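Local coordinates for protein STU0660 (Streptococcus thermophilus, PDB 3ZTH) that probably acts in CRISPR-mediated bacterial immunity as a DNA-binding, metal-binding Csn2 protein with a P-loop NTPase-like fold, at residues 25-28 / 29-32; 288-291 / 292-296. One frame throughout, in Å; residues are numbered along the deposited sequence.

Interaction 1. Residues 25-28 / 29-32; sequences GQNN and ELKY
The loop between strand 20-24 and helix 28-43 lies in the place that a P-loop would take in the P-loop NTPase clan, to which this family belongs, and K31 reaches back from the first turn of the helix to G25. K31 NZ donates to G25 O at 2.8 Å. NZ lies close to that carbonyl plane. A bend at chi3 (-72°) in an otherwise extended chain turns the ammonium back over the loop. On the way, K31 CE passes 3.1 Å from N28 OD1. The side chains of K31 and N28 run side by side and point the same way. A water accepts from K31 NZ at 2.7 Å and donates weakly to N28 OD1. The other end of the N28 amide, ND2, is held by I210 O of the second subunit.

N27 is the N-cap. Its CG is anti to the backbone N (chi1 -167°), which carries the amide toward L30. N27 OD1 accepts from L30 N at 3.0 Å. The donor sits well above the amide plane, 51° out of it. The same amide packs on L30, with CG 3.3 Å from L30 CB, while N27 ND2 is held by S258 O. Two backbone bonds start the helix: K31 N to N27 O at 3.0 Å, and Y32 N to N28 O at 2.8 Å. The backbone angles of G25 call for glycine.

Q26 and D240 bind a magnesium ion here. The spacing of G25 and K31 matches that of the first glycine and the lysine in a Walker A motif, but L30 and Y32 depart from its pattern. The arrangement is consistent with a degenerate P-loop.

Interaction 2. Residues 288-291 / 292-296; sequences GFRM and SLETV
The backbone of 288-296 is regular alpha-helix, with S292 N, L293 N, E294 N and T295 N bonded in turn to the carbonyl oxygens of G288, F289, R290 and M291. The bond from L293 N to F289 O is the shortest of the four, at 2.8 Å. E294 N also makes a weak bond to M291 O.

R290 and E294 form a salt bridge one turn apart. Their side chains lie side by side and point the same way. R290 NH1 meets E294 OE2 at 2.8 Å. The oxygen lies at the guanidinium edge, 8° from its plane, but NH1 approaches it from above the carboxylate. The two planes are turned 62° against each other. R290 is bent at chi3 (61°), and this swings the guanidinium along the helix toward E294. Both groups have further partners: the backbone of I246 accepts from R290 NH1 through its O and donates to E294 OE2 through its N, and E287 pairs with R290 NH2.

On another side, L293 CD2 touches F289 CE2 obliquely at 4.2 Å.

F289 and L293 face helix 267-277, where F289 meets M270, V274 and the Y271 ring edge-to-face. Helix 312-324 packs on S292, V296 and L293 through I317, L318 and L321, and its D314 OD1 is bonded to S292 OG.

Overall arrangement
Interactions 1 and 2 do not touch. Their centres are 21 Å apart and their nearest atoms about 7 Å. The chain just after helix 286-296 bridges them: Q26 NE2 bonds P298 O, and the Q26 side chain also touches Y299 and T302. The magnesium bound by Q26 and D240 belongs to the side of interaction 1. The N28 side chain is about 4 Å from a bound magnesium, and that of K31 about 4 Å from the D240 side chain. Interaction 2 stands farther off, with the T295 side chain about 9 Å from that of D240. Both contacts meet the second subunit, interaction 2 through T295 on S309 of that subunit.

Interaction 1. Residues 25-28 / 29-32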
loop_
_atom_site.group_PDB
_atom_site.type_symbol
_atom_site.label_atom_id
_atom_site.label_comp_id
_atom_site.label_asym_id
_atom_site.label_seq_id
_atom_site.Cartn_x
_atom_site.Cartn_y
_atom_site.Cartn_z
ATOM N N GLY A 25 -32.056 31.774 -3.287
ATOM C CA GLY A 25 -32.466 32.156 -1.949
ATOM C C GLY A 25 -31.354 32.785 -1.137
ATOM O O GLY A 25 -30.178 32.670 -1.480
ATOM N N GLN A 26 -31.726 33.446 -0.046
ATOM C CA GLN A 26 -30.747 34.114 0.795
ATOM C C GLN A 26 -30.203 33.222 1.893
ATOM O O GLN A 26 -29.229 33.575 2.547
ATOM C CB GLN A 26 -31.349 35.388 1.390
ATOM C CG GLN A 26 -31.712 36.417 0.333
ATOM C CD GLN A 26 -30.556 36.679 -0.629
ATOM O OE1 GLN A 26 -29.538 37.254 -0.248
ATOM N NE2 GLN A 26 -30.708 36.242 -1.878
ATOM N N ASN A 27 -30.820 32.061 2.088
ATOM C CA ASN A 27 -30.368 31.132 3.118
ATOM C C ASN A 27 -29.243 30.262 2.547
ATOM O O ASN A 27 -29.424 29.065 2.286
ATOM C CB ASN A 27 -31.530 30.252 3.565
ATOM C CG ASN A 27 -31.220 29.484 4.832
ATOM O OD1 ASN A 27 -30.057 29.180 5.124
ATOM N ND2 ASN A 27 -32.259 29.149 5.584
ATOM N N ASN A 28 -28.077 30.872 2.351
ATOM C CA ASN A 28 -26.930 30.174 1.784
ATOM C C ASN A 28 -26.529 28.883 2.494
ATOM O O ASN A 28 -26.199 27.892 1.844
ATOM C CB ASN A 28 -25.745 31.133 1.688
ATOM C CG ASN A 28 -25.970 32.214 0.649
ATOM O OD1 ASN A 28 -26.966 32.180 -0.082
ATOM N ND2 ASN A 28 -25.051 33.175 0.566
ATOM N N GLU A 29 -26.572 28.884 3.818
ATOM C CA GLU A 29 -26.210 27.700 4.576
ATOM C C GLU A 29 -27.142 26.547 4.220
ATOM O O GLU A 29 -26.701 25.426 3.976
ATOM C CB GLU A 29 -26.280 27.997 6.071
ATOM C CG GLU A 29 -25.504 29.252 6.460
ATOM C CD GLU A 29 -26.356 30.527 6.457
ATOM O OE1 GLU A 29 -27.057 30.816 5.454
ATOM O OE2 GLU A 29 -26.314 31.248 7.479
ATOM N N LEU A 30 -28.436 26.827 4.177
ATOM C CA LEU A 30 -29.392 25.786 3.856
ATOM C C LEU A 30 -29.152 25.284 2.432
ATOM O O LEU A 30 -29.213 24.081 2.182
ATOM C CB LEU A 30 -30.826 26.307 4.019
ATOM C CG LEU A 30 -31.936 25.329 3.620
ATOM C CD1 LEU A 30 -31.949 24.130 4.549
ATOM C CD2 LEU A 30 -33.272 26.048 3.657
ATOM N N LYS A 31 -28.882 26.202 1.505
ATOM C CA LYS A 31 -28.621 25.816 0.117
ATOM C C LYS A 31 -27.424 24.888 0.101
ATOM O O LYS A 31 -27.428 23.851 -0.565
ATOM C CB LYS A 31 -28.325 27.045 -0.770
ATOM C CG LYS A 31 -29.544 27.944 -1.000
ATOM C CD LYS A 31 -29.358 28.960 -2.134
ATOM C CE LYS A 31 -28.402 30.070 -1.759
ATOM N NZ LYS A 31 -28.348 31.094 -2.832
ATOM N N TYR A 32 -26.407 25.253 0.869
ATOM C CA TYR A 32 -25.198 24.455 0.919
ATOM C C TYR A 32 -25.456 23.073 1.486
ATOM O O TYR A 32 -24.948 22.078 0.970
ATOM C CB TYR A 32 -24.118 25.163 1.738
ATOM C CG TYR A 32 -22.764 24.511 1.589
ATOM C CD1 TYR A 32 -21.915 24.871 0.546
ATOM C CD2 TYR A 32 -22.343 23.515 2.466
ATOM C CE1 TYR A 32 -20.681 24.260 0.377
ATOM C CE2 TYR A 32 -21.109 22.892 2.309
ATOM C CZ TYR A 32 -20.280 23.273 1.258
ATOM O OH TYR A 32 -19.044 22.681 1.091
HETATM O O HOH W 1 -25.660 31.165 -2.764
#

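Interaction 2. Residues 288-291 / 292-296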
loop_
_atom_site.group_PDB
_atom_site.type_symbol
_atom_site.label_atom_id
_atom_site.label_comp_id
_atom_site.label_asym_id
_atom_site.label_seq_id
_atom_site.Cartn_x
_atom_site.Cartn_y
_atom_site.Cartn_z
ATOM N N GLY A 288 -41.969 42.534 -18.935
ATOM C CA GLY A 288 -41.435 43.388 -17.891
ATOM C C GLY A 288 -41.641 42.724 -16.540
ATOM O O GLY A 288 -40.836 42.861 -15.620
ATOM N N PHE A 289 -42.736 41.990 -16.421
ATOM C CA PHE A 289 -43.032 41.298 -15.186
ATOM C C PHE A 289 -42.073 40.134 -15.021
ATOM O O PHE A 289 -41.509 39.925 -13.952
ATOM C CB PHE A 289 -44.465 40.763 -15.200
ATOM C CG PHE A 289 -44.748 39.798 -14.095
ATOM C CD1 PHE A 289 -44.795 40.233 -12.770
ATOM C CD2 PHE A 289 -44.901 38.445 -14.364
ATOM C CE1 PHE A 289 -44.990 39.329 -11.727
ATOM C CE2 PHE A 289 -45.097 37.530 -13.325
ATOM C CZ PHE A 289 -45.140 37.976 -12.005
ATOM N N ARG A 290 -41.899 39.377 -16.095
ATOM C CA ARG A 290 -41.035 38.208 -16.086
ATOM C C ARG A 290 -39.621 38.580 -15.647
ATOM O O ARG A 290 -38.971 37.845 -14.907
ATOM C CB ARG A 290 -41.014 37.585 -17.475
ATOM C CG ARG A 290 -40.516 36.171 -17.514
ATOM C CD ARG A 290 -40.276 35.762 -18.941
ATOM N NE ARG A 290 -39.273 36.622 -19.564
ATOM C CZ ARG A 290 -37.978 36.623 -19.247
ATOM N NH1 ARG A 290 -37.519 35.806 -18.311
ATOM N NH2 ARG A 290 -37.141 37.443 -19.867
HETATM N N MSE A 291 -39.149 39.728 -16.108
HETATM C CA MSE A 291 -37.822 40.192 -15.743
HETATM C C MSE A 291 -37.763 40.688 -14.310
HETATM O O MSE A 291 -36.770 40.499 -13.618
HETATM C CB MSE A 291 -37.383 41.294 -16.682
HETATM C CG MSE A 291 -36.979 40.773 -18.025
HETATM SE SE MSE A 291 -36.032 42.151 -18.930
HETATM C CE MSE A 291 -37.550 43.241 -19.486
ATOM N N SER A 292 -38.829 41.343 -13.878
ATOM C CA SER A 292 -38.900 41.838 -12.520
ATOM C C SER A 292 -38.864 40.614 -11.611
ATOM O O SER A 292 -38.229 40.623 -10.555
ATOM C CB SER A 292 -40.198 42.621 -12.324
ATOM O OG SER A 292 -40.297 43.113 -11.001
ATOM N N LEU A 293 -39.534 39.551 -12.054
ATOM C CA LEU A 293 -39.601 38.295 -11.316
ATOM C C LEU A 293 -38.225 37.615 -11.221
ATOM O O LEU A 293 -37.902 36.970 -10.220
ATOM C CB LEU A 293 -40.612 37.364 -11.994
ATOM C CG LEU A 293 -40.852 35.972 -11.398
ATOM C CD1 LEU A 293 -41.481 36.070 -9.988
ATOM C CD2 LEU A 293 -41.762 35.210 -12.348
ATOM N N GLU A 294 -37.416 37.765 -12.265
ATOM C CA GLU A 294 -36.079 37.182 -12.285
ATOM C C GLU A 294 -35.144 37.929 -11.336
ATOM O O GLU A 294 -34.242 37.349 -10.742
ATOM C CB GLU A 294 -35.512 37.243 -13.695
ATOM C CG GLU A 294 -35.232 35.895 -14.298
ATOM C CD GLU A 294 -35.010 35.969 -15.801
ATOM O OE1 GLU A 294 -34.301 36.896 -16.259
ATOM O OE2 GLU A 294 -35.540 35.092 -16.517
ATOM N N THR A 295 -35.371 39.225 -11.208
ATOM C CA THR A 295 -34.568 40.076 -10.347
ATOM C C THR A 295 -34.823 39.857 -8.859
ATOM O O THR A 295 -33.895 39.727 -8.070
ATOM C CB THR A 295 -34.865 41.561 -10.635
ATOM O OG1 THR A 295 -34.455 41.877 -11.970
ATOM C CG2 THR A 295 -34.152 42.463 -9.628
ATOM N N VAL A 296 -36.099 39.811 -8.498
ATOM C CA VAL A 296 -36.525 39.696 -7.112
ATOM C C VAL A 296 -36.628 38.320 -6.470
ATOM O O VAL A 296 -36.434 38.190 -5.256
ATOM C CB VAL A 296 -37.886 40.405 -6.926
ATOM C CG1 VAL A 296 -38.378 40.209 -5.521
ATOM C CG2 VAL A 296 -37.751 41.879 -7.223
#